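Local coordinates for protein aminoglycoside N(3)-acetyltransferase (Enterobacter cloacae, PDB 6NP3) that catalyses the transfer of an acetyl group from acetyl-CoA to the 3-amino group of 2-deoxystreptamine antibiotics such as gentamicin, and so probably confers resistance to them, at residues W84-P89 against P190-G195; S114-A119 against V185-P190; A169-E174 against D221-I226; R225-Y230 against A252-F257. All coordinates share one frame; numbering follows the deposited sequence. Where two conformers were deposited one is given.

In the fold
From the N terminus, the loop after helix 78-83 opens contact 1, and the loop between strands 112-113 and 121-124 opens contact 2. Helix 170-176 then opens contact 3. Strand 184-193 closes contact 2 at 185-190 and contact 1 at 190-195, so contact 2 nests inside contact 1; they share Pro190, and Leu191 and Phe87 of contact 1 pack on Pro117 of contact 2. Contact 3 crosses both and closes on helix 222-233, where contact 4 begins; helix 251-265 closes the latter. Contacts 1 and 2 thus tie loops to the two-stranded sheet, whereas contacts 3 and 4 form one cluster of three helices. Gentamicin touches contacts 2 and 3, whose nearest atoms are about 9 Å apart.

Contact 1 (W84-P89 against P190-G195)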
# COMPACT_ATOMS: atom_id res chain seq x y z
N TRP A 84 22.46 -10.07 -6.10
CA TRP A 84 21.10 -9.56 -6.16
C TRP A 84 21.04 -8.36 -7.10
O TRP A 84 21.91 -7.49 -7.06
CB TRP A 84 20.58 -9.20 -4.75
CG TRP A 84 19.09 -9.41 -4.68
CD1 TRP A 84 18.10 -8.51 -4.98
CD2 TRP A 84 18.43 -10.65 -4.40
NE1 TRP A 84 16.89 -9.12 -4.90
CE2 TRP A 84 17.05 -10.42 -4.51
CE3 TRP A 84 18.88 -11.92 -4.03
CZ2 TRP A 84 16.12 -11.42 -4.28
CZ3 TRP A 84 17.95 -12.90 -3.79
CH2 TRP A 84 16.59 -12.65 -3.90
N PRO A 85 19.98 -8.24 -7.90
CA PRO A 85 19.81 -7.03 -8.71
C PRO A 85 19.52 -5.82 -7.83
O PRO A 85 18.73 -5.89 -6.89
CB PRO A 85 18.59 -7.36 -9.59
CG PRO A 85 17.84 -8.39 -8.86
CD PRO A 85 18.92 -9.23 -8.15
N ALA A 86 20.17 -4.71 -8.14
CA ALA A 86 19.76 -3.45 -7.54
C ALA A 86 18.32 -3.11 -7.93
O ALA A 86 17.87 -3.39 -9.04
CB ALA A 86 20.66 -2.30 -7.98
N PHE A 87 17.58 -2.53 -6.98
CA PHE A 87 16.23 -2.04 -7.26
C PHE A 87 16.29 -0.92 -8.29
O PHE A 87 16.92 0.11 -8.07
CB PHE A 87 15.57 -1.53 -5.98
CG PHE A 87 14.18 -0.98 -6.19
CD1 PHE A 87 13.13 -1.81 -6.53
CD2 PHE A 87 13.92 0.36 -5.99
CE1 PHE A 87 11.87 -1.31 -6.68
CE2 PHE A 87 12.62 0.86 -6.15
CZ PHE A 87 11.63 0.01 -6.48
N ASP A 88 15.64 -1.13 -9.42
CA ASP A 88 15.58 -0.12 -10.47
C ASP A 88 14.12 0.27 -10.61
O ASP A 88 13.32 -0.54 -11.11
CB ASP A 88 16.11 -0.71 -11.78
CG ASP A 88 16.17 0.30 -12.89
OD1 ASP A 88 15.49 1.35 -12.77
OD2 ASP A 88 16.90 0.05 -13.88
N PRO A 89 13.72 1.46 -10.14
CA PRO A 89 12.28 1.78 -10.09
C PRO A 89 11.61 1.76 -11.44
O PRO A 89 10.41 1.48 -11.53
CB PRO A 89 12.26 3.18 -9.46
CG PRO A 89 13.64 3.73 -9.63
CD PRO A 89 14.54 2.53 -9.54
N PRO A 190 19.16 -3.50 -1.89
CA PRO A 190 20.16 -2.98 -2.84
C PRO A 190 19.57 -1.84 -3.65
O PRO A 190 18.60 -2.03 -4.40
CB PRO A 190 20.47 -4.21 -3.70
CG PRO A 190 19.17 -4.96 -3.75
CD PRO A 190 18.39 -4.61 -2.47
N LEU A 191 20.11 -0.64 -3.45
CA LEU A 191 19.60 0.56 -4.10
C LEU A 191 20.54 0.97 -5.23
O LEU A 191 21.71 0.56 -5.27
CB LEU A 191 19.52 1.73 -3.12
CG LEU A 191 18.79 1.57 -1.80
CD1 LEU A 191 18.77 2.89 -1.04
CD2 LEU A 191 17.40 1.07 -2.02
N LEU A 192 20.04 1.81 -6.13
CA LEU A 192 20.88 2.48 -7.12
C LEU A 192 21.19 3.88 -6.62
O LEU A 192 20.27 4.63 -6.25
CB LEU A 192 20.19 2.57 -8.49
CG LEU A 192 20.17 1.30 -9.32
CD1 LEU A 192 19.33 1.53 -10.57
CD2 LEU A 192 21.57 0.84 -9.68
N ARG A 193 22.47 4.23 -6.57
CA ARG A 193 22.92 5.56 -6.20
C ARG A 193 23.97 5.99 -7.21
O ARG A 193 25.08 5.43 -7.24
CB ARG A 193 23.46 5.57 -4.77
CG ARG A 193 22.34 5.53 -3.73
CD ARG A 193 22.84 5.53 -2.29
NE ARG A 193 21.73 5.54 -1.34
CZ ARG A 193 21.86 5.39 -0.02
NH1 ARG A 193 23.05 5.20 0.51
NH2 ARG A 193 20.79 5.42 0.76
N GLU A 194 23.62 6.94 -8.07
CA GLU A 194 24.49 7.37 -9.16
C GLU A 194 24.91 6.17 -10.02
O GLU A 194 26.09 6.00 -10.36
CB GLU A 194 25.69 8.14 -8.62
CG GLU A 194 25.36 9.53 -8.06
CD GLU A 194 26.48 10.15 -7.24
OE1 GLU A 194 26.21 11.13 -6.51
OE2 GLU A 194 27.63 9.67 -7.32
N GLY A 195 23.94 5.33 -10.35
CA GLY A 195 24.16 4.23 -11.27
C GLY A 195 24.83 3.01 -10.69
O GLY A 195 25.03 2.02 -11.42
O HOH W 1 17.29 2.22 -6.58
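Leu192 leans against the extended backbone of Ala86 to Asp88. With CG anti to its carbonyl carbon (chi1 -77°), the side chain runs from CB, which just grazes the Phe87 carbonyl oxygen, to CG, which lies 3.7 Å from Phe87 O. There it forks: Leu192 CD2 meets Ala86 CB at 3.7 Å, methyl on methyl, while Leu192 CD1 goes the other way and lies 4.1 Å from Asp88 CA. The backbones are joined beside this fork. Phe87 N donates to Pro190 O at 2.8 Å in an almost straight bond (174° at the hydrogen). A water continues the link, donating to Phe87 O at 2.6 Å and accepting from Leu192 N at 2.8 Å. At the other end, Pro190 CG sits 3.3 Å from Pro85 O and 3.9 Å from Trp84 CD1, a glancing approach to the indole, whose NE1 is bonded to Asp64 O. The Phe87 ring leads away from the strand and meets Trp62 edge-to-face. One direct bond and one water-mediated bond therefore satisfy backbone groups of strand 184-193 on the side where the irregular loop 84-89 runs. Between a proline ring and leucine methyls, the loop is held by main-chain polarity and aliphatic packing, with no salt bridge between the two segments.

Contact 2 (S114-A119 against V185-P190); sequences SAHPDA and VTYSMP. Unlike the reference sequence in segment 114-119: Ser114 (reference Thr). With LLL ((2R,3R,4R,5R)-2-((1S,2S,3R,4S,6R)-4,6-diamino-3-((2R,3R,6S)-3-amino-6-(aminomethyl)-tetrahydro-2H-pyran-2-yloxy)-2-hydr oxycyclohexyloxy)-5-methyl-4-(methylamino)-tetrahydro-2H-pyran-3,5-diol), chain B.
Pro117 packs against Met189, the apolar part of a join between the loop 114-119 and strand 184-193. The pyrrolidine and the thioether chain slide past each other in opposite directions: Pro117 CG lies 3.8 Å from Met189 CB, and Pro117 CB 3.9 Å from Met189 SD. A turn at chi2 (-74°) sets that sulfur beside Pro117 CB, and a further bend at chi3 brings Met189 CE to 4.0 Å from Asp118 CB. Trp62 and Phe87 also touch Pro117.

An edge contact and a water link His116 to Tyr187. The two side chains cross at about a right angle, the phenol oxygen Tyr187 OH approaching the imidazole edge 3.5 Å from His116 CE1. A water lies 2.8 Å from His116 NE2 and joins it by hydrogen bonds to Tyr187 OH. Within the loop, Ala119 CB lies over one imidazole face, and Asp118 N gives a weak bond to ND1.

Hydrogen bonds tie the contact to gentamicin. Asp118 CG is anti to the backbone N (chi1 -169°), and each carboxylate oxygen takes one bond from the antibiotic's methylamino sugar: Asp118 OD1 accepts from amine N33 at 2.8 Å, and Asp118 OD2 from hydroxyl O23 at 2.6 Å. Ser65 OG also bonds to OD1, a second-shell hold on the carboxylate. A loop between two strands of the main mixed sheet, backed by the two-stranded antiparallel sheet, thus supplies an acidic residue of the aminoglycoside pocket.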
# COMPACT_ATOMS: atom_id res chain seq x y z
N SER A 114 8.24 5.12 -5.91
CA SER A 114 9.06 5.50 -4.77
C SER A 114 10.31 4.62 -4.68
O SER A 114 10.35 3.49 -5.17
CB SER A 114 8.27 5.49 -3.48
OG SER A 114 8.16 4.18 -2.93
N ALA A 115 11.29 5.14 -3.97
CA ALA A 115 12.64 4.61 -3.91
C ALA A 115 12.85 3.49 -2.89
O ALA A 115 13.94 2.91 -2.87
CB ALA A 115 13.60 5.75 -3.58
N HIS A 116 11.91 3.23 -2.01
CA HIS A 116 12.08 2.17 -1.02
C HIS A 116 11.77 0.83 -1.67
O HIS A 116 10.64 0.60 -2.11
CB HIS A 116 11.12 2.43 0.12
CG HIS A 116 11.38 1.61 1.33
ND1 HIS A 116 11.41 0.24 1.33
CD2 HIS A 116 11.59 2.01 2.61
CE1 HIS A 116 11.63 -0.17 2.57
NE2 HIS A 116 11.73 0.88 3.36
N PRO A 117 12.76 -0.05 -1.80
CA PRO A 117 12.53 -1.23 -2.65
C PRO A 117 11.46 -2.16 -2.13
O PRO A 117 10.67 -2.68 -2.91
CB PRO A 117 13.92 -1.88 -2.74
CG PRO A 117 14.86 -0.79 -2.52
CD PRO A 117 14.19 0.07 -1.46
N ASP A 118 11.38 -2.35 -0.81
CA ASP A 118 10.41 -3.27 -0.24
C ASP A 118 9.05 -2.62 -0.04
O ASP A 118 8.03 -3.28 -0.21
CB ASP A 118 10.92 -3.86 1.08
CG ASP A 118 10.07 -4.99 1.54
OD1 ASP A 118 10.03 -6.07 0.88
OD2 ASP A 118 9.38 -4.82 2.57
N ALA A 119 9.03 -1.35 0.36
CA ALA A 119 7.80 -0.61 0.59
C ALA A 119 7.37 0.22 -0.62
O ALA A 119 6.49 1.08 -0.49
CB ALA A 119 7.97 0.30 1.81
N VAL A 185 12.34 -4.78 12.86
CA VAL A 185 13.03 -5.73 12.00
C VAL A 185 14.24 -5.02 11.41
O VAL A 185 14.26 -3.80 11.25
CB VAL A 185 12.15 -6.26 10.85
CG1 VAL A 185 11.08 -7.19 11.38
CG2 VAL A 185 11.52 -5.13 10.04
N THR A 186 15.26 -5.81 11.08
CA THR A 186 16.41 -5.33 10.33
C THR A 186 16.49 -6.08 9.01
O THR A 186 16.32 -7.30 8.97
CB THR A 186 17.70 -5.51 11.15
OG1 THR A 186 17.66 -4.66 12.31
CG2 THR A 186 18.93 -5.17 10.32
N TYR A 187 16.69 -5.36 7.92
CA TYR A 187 16.83 -5.99 6.61
C TYR A 187 17.70 -5.10 5.75
O TYR A 187 18.03 -3.97 6.13
CB TYR A 187 15.47 -6.30 5.99
CG TYR A 187 14.53 -5.13 5.88
CD1 TYR A 187 14.61 -4.25 4.83
CD2 TYR A 187 13.53 -4.93 6.82
CE1 TYR A 187 13.72 -3.18 4.71
CE2 TYR A 187 12.63 -3.88 6.70
CZ TYR A 187 12.76 -3.00 5.67
OH TYR A 187 11.87 -1.95 5.53
N SER A 188 18.06 -5.60 4.57
CA SER A 188 18.95 -4.91 3.66
C SER A 188 18.35 -4.90 2.27
O SER A 188 17.80 -5.90 1.82
CB SER A 188 20.30 -5.63 3.59
OG SER A 188 20.93 -5.67 4.86
N MET A 189 18.49 -3.76 1.61
CA MET A 189 18.01 -3.61 0.25
C MET A 189 19.12 -3.07 -0.63
O MET A 189 19.89 -2.20 -0.21
CB MET A 189 16.82 -2.63 0.20
CG MET A 189 15.58 -3.12 0.95
SD MET A 189 14.74 -4.44 0.04
CE MET A 189 14.48 -5.66 1.36
N PRO A 190 19.16 -3.50 -1.89
CA PRO A 190 20.16 -2.98 -2.84
C PRO A 190 19.57 -1.84 -3.65
O PRO A 190 18.60 -2.03 -4.40
CB PRO A 190 20.47 -4.21 -3.70
CG PRO A 190 19.17 -4.96 -3.75
CD PRO A 190 18.39 -4.61 -2.47
C11 LLL B . 0.58 -9.92 4.90
O11 LLL B . 0.60 -8.47 4.84
C21 LLL B . -0.72 -10.38 4.25
N21 LLL B . -0.82 -9.71 2.95
C31 LLL B . -1.88 -9.92 5.04
C41 LLL B . -1.79 -10.52 6.43
C51 LLL B . -0.45 -10.09 7.04
O51 LLL B . 0.61 -10.47 6.21
C61 LLL B . -0.25 -10.75 8.38
N61 LLL B . 1.05 -10.32 8.91
C12 LLL B . 3.85 -5.87 4.17
N12 LLL B . 5.03 -5.02 4.28
C22 LLL B . 2.75 -5.41 5.12
C32 LLL B . 1.54 -6.30 4.88
N32 LLL B . 0.45 -5.88 5.76
C42 LLL B . 1.82 -7.78 5.15
C52 LLL B . 3.02 -8.23 4.31
O52 LLL B . 3.37 -9.53 4.71
C62 LLL B . 4.22 -7.32 4.48
O62 LLL B . 5.21 -7.72 3.56
C13 LLL B . 6.52 -7.98 4.06
C23 LLL B . 7.49 -7.63 2.94
O23 LLL B . 7.24 -6.30 2.54
C33 LLL B . 7.25 -8.53 1.72
N33 LLL B . 8.28 -8.26 0.68
C43 LLL B . 7.32 -10.01 2.17
O43 LLL B . 8.67 -10.27 2.50
C53 LLL B . 6.41 -10.24 3.38
O53 LLL B . 6.69 -9.36 4.44
C83 LLL B . 6.86 -10.94 1.04
C93 LLL B . 7.64 -7.96 -0.62
O HOH W 2 12.38 0.71 6.08

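Contact 3 (A169-E174 against D221-I226); sequences ALHYAE and DAVERI. With LLL ((2R,3R,4R,5R)-2-((1S,2S,3R,4S,6R)-4,6-diamino-3-((2R,3R,6S)-3-amino-6-(aminomethyl)-tetrahydro-2H-pyran-2-yloxy)-2-hydr oxycyclohexyloxy)-5-methyl-4-(methylamino)-tetrahydro-2H-pyran-3,5-diol), chain B.
A valine methyl lies over the imidazole that receives the substrate amine: Val223 CG2 sits over one face of His171, toward the rim, 3.5 Å from His171 CE1. His171, on helix 170-176, also binds CoA and acetyl-CoA in other structures of this protein. Both its ring nitrogens are engaged. His171 ND1 donates to Glu174 OE2 at 2.8 Å, nearly in the ring plane but from above the carboxylate plane. His171 NE2 accepts from gentamicin N32 at 2.8 Å, the amine at position 3 of the deoxystreptamine ring. Glu174, extended beyond CG, reaches over to helix 222-233, where OE1 lies 3.3 Å from Ala222 CB. A water, when its site is filled, donates to Glu174 OE1 and accepts from Ala222 N; an alternative position nearby excludes it. In one of its two conformers Asp221 is the N-cap of this helix, its OD1 accepting from Glu224 N. Val223 CG2 also meets Leu170 CB at 4.0 Å, and Leu170 CD1 touches Ile226 CG2 at 3.9 Å. The bond at ND1 fixes the ring's rotation and the methyl pads its face, leaving NE2 aimed at the nitrogen that the reaction acetylates.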
# COMPACT_ATOMS: atom_id res chain seq x y z
N ALA A 169 -2.32 1.59 4.91
CA ALA A 169 -2.16 2.84 5.62
C ALA A 169 -2.17 2.67 7.13
O ALA A 169 -1.60 3.51 7.83
CB ALA A 169 -3.23 3.84 5.22
N LEU A 170 -2.81 1.62 7.65
CA LEU A 170 -2.80 1.40 9.10
C LEU A 170 -1.42 1.06 9.65
O LEU A 170 -1.22 1.18 10.86
CB LEU A 170 -3.83 0.35 9.50
CG LEU A 170 -5.25 0.90 9.64
CD1 LEU A 170 -6.25 -0.22 9.74
CD2 LEU A 170 -5.31 1.81 10.86
N HIS A 171 -0.46 0.67 8.81
CA HIS A 171 0.92 0.60 9.30
C HIS A 171 1.43 1.95 9.78
O HIS A 171 2.37 1.97 10.60
CB HIS A 171 1.84 -0.06 8.28
CG HIS A 171 1.49 -1.48 7.99
ND1 HIS A 171 1.46 -2.46 8.96
CD2 HIS A 171 1.16 -2.11 6.83
CE1 HIS A 171 1.13 -3.61 8.41
NE2 HIS A 171 0.95 -3.43 7.12
N TYR A 172 0.87 3.07 9.31
CA TYR A 172 1.26 4.36 9.88
C TYR A 172 0.85 4.44 11.34
O TYR A 172 1.60 4.94 12.19
CB TYR A 172 0.64 5.49 9.05
CG TYR A 172 1.01 6.86 9.56
CD1 TYR A 172 0.37 7.41 10.65
CD2 TYR A 172 2.01 7.60 8.98
CE1 TYR A 172 0.74 8.64 11.17
CE2 TYR A 172 2.35 8.85 9.47
CZ TYR A 172 1.71 9.36 10.57
OH TYR A 172 2.10 10.60 11.06
N ALA A 173 -0.36 3.99 11.65
CA ALA A 173 -0.81 4.01 13.03
C ALA A 173 0.13 3.20 13.92
O ALA A 173 0.42 3.59 15.06
CB ALA A 173 -2.22 3.46 13.15
N GLU A 174 0.57 2.06 13.43
CA GLU A 174 1.49 1.22 14.19
C GLU A 174 2.80 1.95 14.44
O GLU A 174 3.37 1.87 15.53
CB GLU A 174 1.72 -0.09 13.44
CG GLU A 174 0.51 -0.98 13.31
CD GLU A 174 0.76 -2.29 12.65
OE1 GLU A 174 0.02 -3.22 12.96
OE2 GLU A 174 1.65 -2.38 11.79
N ASP A 221 -3.24 -9.83 12.26
CA ASP A 221 -2.37 -8.77 12.73
C ASP A 221 -3.20 -7.60 13.24
O ASP A 221 -4.44 -7.64 13.28
CB ASP A 221 -1.37 -8.38 11.63
CG ASP A 221 -1.99 -7.55 10.52
OD1 ASP A 221 -3.18 -7.76 10.15
OD2 ASP A 221 -1.23 -6.70 10.00
N ALA A 222 -2.52 -6.55 13.70
CA ALA A 222 -3.22 -5.41 14.25
C ALA A 222 -3.98 -4.66 13.16
O ALA A 222 -5.06 -4.13 13.43
CB ALA A 222 -2.26 -4.46 14.96
N VAL A 223 -3.43 -4.56 11.95
CA VAL A 223 -4.16 -3.91 10.86
C VAL A 223 -5.54 -4.54 10.71
O VAL A 223 -6.57 -3.85 10.63
CB VAL A 223 -3.36 -4.01 9.55
CG1 VAL A 223 -4.20 -3.56 8.35
CG2 VAL A 223 -2.12 -3.21 9.66
N GLU A 224 -5.58 -5.87 10.64
CA GLU A 224 -6.85 -6.57 10.46
C GLU A 224 -7.78 -6.34 11.63
O GLU A 224 -8.98 -6.13 11.44
CB GLU A 224 -6.60 -8.06 10.25
CG GLU A 224 -7.88 -8.85 10.08
CD GLU A 224 -7.69 -10.29 9.67
OE1 GLU A 224 -6.56 -10.68 9.29
OE2 GLU A 224 -8.69 -11.03 9.73
N ARG A 225 -7.26 -6.43 12.85
CA ARG A 225 -8.12 -6.25 14.01
C ARG A 225 -8.67 -4.84 14.08
O ARG A 225 -9.85 -4.64 14.41
CB ARG A 225 -7.37 -6.62 15.27
CG ARG A 225 -6.93 -8.10 15.32
CD ARG A 225 -7.02 -8.74 16.74
NE ARG A 225 -8.32 -8.44 17.32
CZ ARG A 225 -8.52 -7.87 18.50
NH1 ARG A 225 -7.49 -7.57 19.29
NH2 ARG A 225 -9.75 -7.61 18.90
N ILE A 226 -7.83 -3.84 13.80
CA ILE A 226 -8.29 -2.45 13.80
C ILE A 226 -9.35 -2.25 12.74
O ILE A 226 -10.40 -1.66 13.00
CB ILE A 226 -7.11 -1.50 13.59
CG1 ILE A 226 -6.13 -1.54 14.77
CG2 ILE A 226 -7.62 -0.09 13.35
CD1 ILE A 226 -4.82 -0.91 14.44
C11 LLL B . 0.58 -9.92 4.90
O11 LLL B . 0.60 -8.47 4.84
C21 LLL B . -0.72 -10.38 4.25
N21 LLL B . -0.82 -9.71 2.95
C31 LLL B . -1.88 -9.92 5.04
C41 LLL B . -1.79 -10.52 6.43
C51 LLL B . -0.45 -10.09 7.04
O51 LLL B . 0.61 -10.47 6.21
C61 LLL B . -0.25 -10.75 8.38
N61 LLL B . 1.05 -10.32 8.91
C12 LLL B . 3.85 -5.87 4.17
N12 LLL B . 5.03 -5.02 4.28
C22 LLL B . 2.75 -5.41 5.12
C32 LLL B . 1.54 -6.30 4.88
N32 LLL B . 0.45 -5.88 5.76
C42 LLL B . 1.82 -7.78 5.15
C52 LLL B . 3.02 -8.23 4.31
O52 LLL B . 3.37 -9.53 4.71
C62 LLL B . 4.22 -7.32 4.48
O62 LLL B . 5.21 -7.72 3.56
C13 LLL B . 6.52 -7.98 4.06
C23 LLL B . 7.49 -7.63 2.94
O23 LLL B . 7.24 -6.30 2.54
C33 LLL B . 7.25 -8.53 1.72
N33 LLL B . 8.28 -8.26 0.68
C43 LLL B . 7.32 -10.01 2.17
O43 LLL B . 8.67 -10.27 2.50
C53 LLL B . 6.41 -10.24 3.38
O53 LLL B . 6.69 -9.36 4.44
C83 LLL B . 6.86 -10.94 1.04
C93 LLL B . 7.64 -7.96 -0.62
O HOH W 3 0.40 -5.78 13.59
O HOH W 4 -0.10 -5.48 11.83

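Contact 4 (R225-Y230 against A252-F257); sequences RIARDY and ADIVSF
Tyr230 reaches from helix 222-233 between Ile254 and Phe257 of helix 251-265, and each of the two meets a different side of its ring. Its CG, anti to the backbone N (chi1 179°), carries the ring out toward helix 251-265. The short helix segments cross with 114° between their directions. Ile254 takes a face: CG1 sits over the ring centre in a CH-pi contact, 3.6 Å from Tyr230 CG, and Ile254 CD1 lies beside Tyr230 CD2. Phe257 meets an edge. The two rings form a T-shaped pair with planes at 71°, the edge of the tyrosine directed at the phenyl face, and Tyr230 CD1 lies 3.6 Å from Phe257 CG. Tyr230 CB also rests over that phenyl face. The rim of Phe257 is lined by other residues of helix 222-233, with Ile226 CG2 3.9 Å from Phe257 CD1 and Asp229 CB 4.1 Å from Phe257 CZ. The carboxylate of Asp229 is turned to Trp261 NE1.

At the tip, Tyr230 OH donates at 2.7 Å to Asp253 OD2, which accepts through its anti lone pair. Leu170 of helix 170-176 touches Ala227 and Ile254 and so extends the packing, while Ile249 of strand 244-250 backs Tyr230. The base of the tyrosine is therefore gripped by aliphatic and aromatic carbon, whereas its hydroxyl is paired with a carboxylate, which may polarise the O-H bond and, with the packing on face and edge, limits the ring's movement.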
# COMPACT_ATOMS: atom_id res chain seq x y z
N ARG A 225 -7.26 -6.43 12.85
CA ARG A 225 -8.12 -6.25 14.01
C ARG A 225 -8.67 -4.84 14.08
O ARG A 225 -9.85 -4.64 14.41
CB ARG A 225 -7.37 -6.62 15.27
CG ARG A 225 -6.93 -8.10 15.32
CD ARG A 225 -7.02 -8.74 16.74
NE ARG A 225 -8.32 -8.44 17.32
CZ ARG A 225 -8.52 -7.87 18.50
NH1 ARG A 225 -7.49 -7.57 19.29
NH2 ARG A 225 -9.75 -7.61 18.90
N ILE A 226 -7.83 -3.84 13.80
CA ILE A 226 -8.29 -2.45 13.80
C ILE A 226 -9.35 -2.25 12.74
O ILE A 226 -10.40 -1.66 13.00
CB ILE A 226 -7.11 -1.50 13.59
CG1 ILE A 226 -6.13 -1.54 14.77
CG2 ILE A 226 -7.62 -0.09 13.35
CD1 ILE A 226 -4.82 -0.91 14.44
N ALA A 227 -9.09 -2.71 11.52
CA ALA A 227 -10.00 -2.44 10.41
C ALA A 227 -11.34 -3.13 10.62
O ALA A 227 -12.39 -2.54 10.33
CB ALA A 227 -9.34 -2.89 9.11
N ARG A 228 -11.34 -4.36 11.12
CA ARG A 228 -12.61 -5.03 11.40
C ARG A 228 -13.43 -4.24 12.41
O ARG A 228 -14.64 -4.06 12.24
CB ARG A 228 -12.38 -6.44 11.95
CG ARG A 228 -12.09 -7.51 10.95
CD ARG A 228 -12.00 -8.90 11.59
NE ARG A 228 -11.34 -9.84 10.68
CZ ARG A 228 -11.89 -10.31 9.57
NH1 ARG A 228 -13.12 -9.95 9.23
NH2 ARG A 228 -11.21 -11.15 8.80
N ASP A 229 -12.80 -3.82 13.51
CA ASP A 229 -13.49 -3.01 14.51
C ASP A 229 -14.02 -1.74 13.87
O ASP A 229 -15.22 -1.43 13.99
CB ASP A 229 -12.54 -2.68 15.67
CG ASP A 229 -12.91 -3.41 16.95
OD1 ASP A 229 -13.96 -4.08 17.01
OD2 ASP A 229 -12.14 -3.32 17.93
N TYR A 230 -13.18 -1.05 13.10
CA TYR A 230 -13.57 0.23 12.51
C TYR A 230 -14.79 0.05 11.62
O TYR A 230 -15.74 0.83 11.69
CB TYR A 230 -12.42 0.80 11.70
CG TYR A 230 -12.69 2.10 11.02
CD1 TYR A 230 -12.56 3.27 11.69
CD2 TYR A 230 -13.08 2.15 9.68
CE1 TYR A 230 -12.76 4.49 11.05
CE2 TYR A 230 -13.32 3.34 9.05
CZ TYR A 230 -13.16 4.50 9.73
OH TYR A 230 -13.37 5.68 9.05
N ALA A 252 -7.50 9.26 6.81
CA ALA A 252 -7.13 9.93 8.05
C ALA A 252 -7.98 9.43 9.21
O ALA A 252 -7.48 9.25 10.33
CB ALA A 252 -7.25 11.44 7.90
N ASP A 253 -9.26 9.20 8.96
CA ASP A 253 -10.15 8.76 10.03
C ASP A 253 -9.80 7.36 10.52
O ASP A 253 -9.74 7.12 11.73
CB ASP A 253 -11.60 8.81 9.58
CG ASP A 253 -12.56 8.69 10.73
OD1 ASP A 253 -12.52 9.55 11.63
OD2 ASP A 253 -13.35 7.73 10.73
N ILE A 254 -9.56 6.40 9.61
CA ILE A 254 -9.23 5.05 10.06
C ILE A 254 -7.88 5.01 10.75
O ILE A 254 -7.69 4.27 11.72
CB ILE A 254 -9.35 4.01 8.93
CG1 ILE A 254 -9.43 2.58 9.52
CG2 ILE A 254 -8.22 4.16 7.92
CD1 ILE A 254 -9.69 1.50 8.53
N VAL A 255 -6.92 5.81 10.30
CA VAL A 255 -5.61 5.84 10.96
C VAL A 255 -5.72 6.46 12.34
O VAL A 255 -5.14 5.95 13.31
CB VAL A 255 -4.57 6.53 10.05
CG1 VAL A 255 -3.28 6.80 10.82
CG2 VAL A 255 -4.30 5.63 8.84
N SER A 256 -6.45 7.56 12.49
CA SER A 256 -6.65 8.10 13.83
C SER A 256 -7.32 7.07 14.74
O SER A 256 -6.90 6.87 15.89
CB SER A 256 -7.48 9.38 13.74
OG SER A 256 -6.75 10.40 13.08
N PHE A 257 -8.35 6.40 14.23
CA PHE A 257 -9.01 5.36 14.99
C PHE A 257 -8.02 4.29 15.40
O PHE A 257 -8.04 3.81 16.54
CB PHE A 257 -10.14 4.77 14.15
CG PHE A 257 -10.84 3.60 14.79
CD1 PHE A 257 -10.38 2.31 14.60
CD2 PHE A 257 -11.98 3.78 15.55
CE1 PHE A 257 -11.01 1.23 15.17
CE2 PHE A 257 -12.60 2.68 16.13
CZ PHE A 257 -12.15 1.43 15.90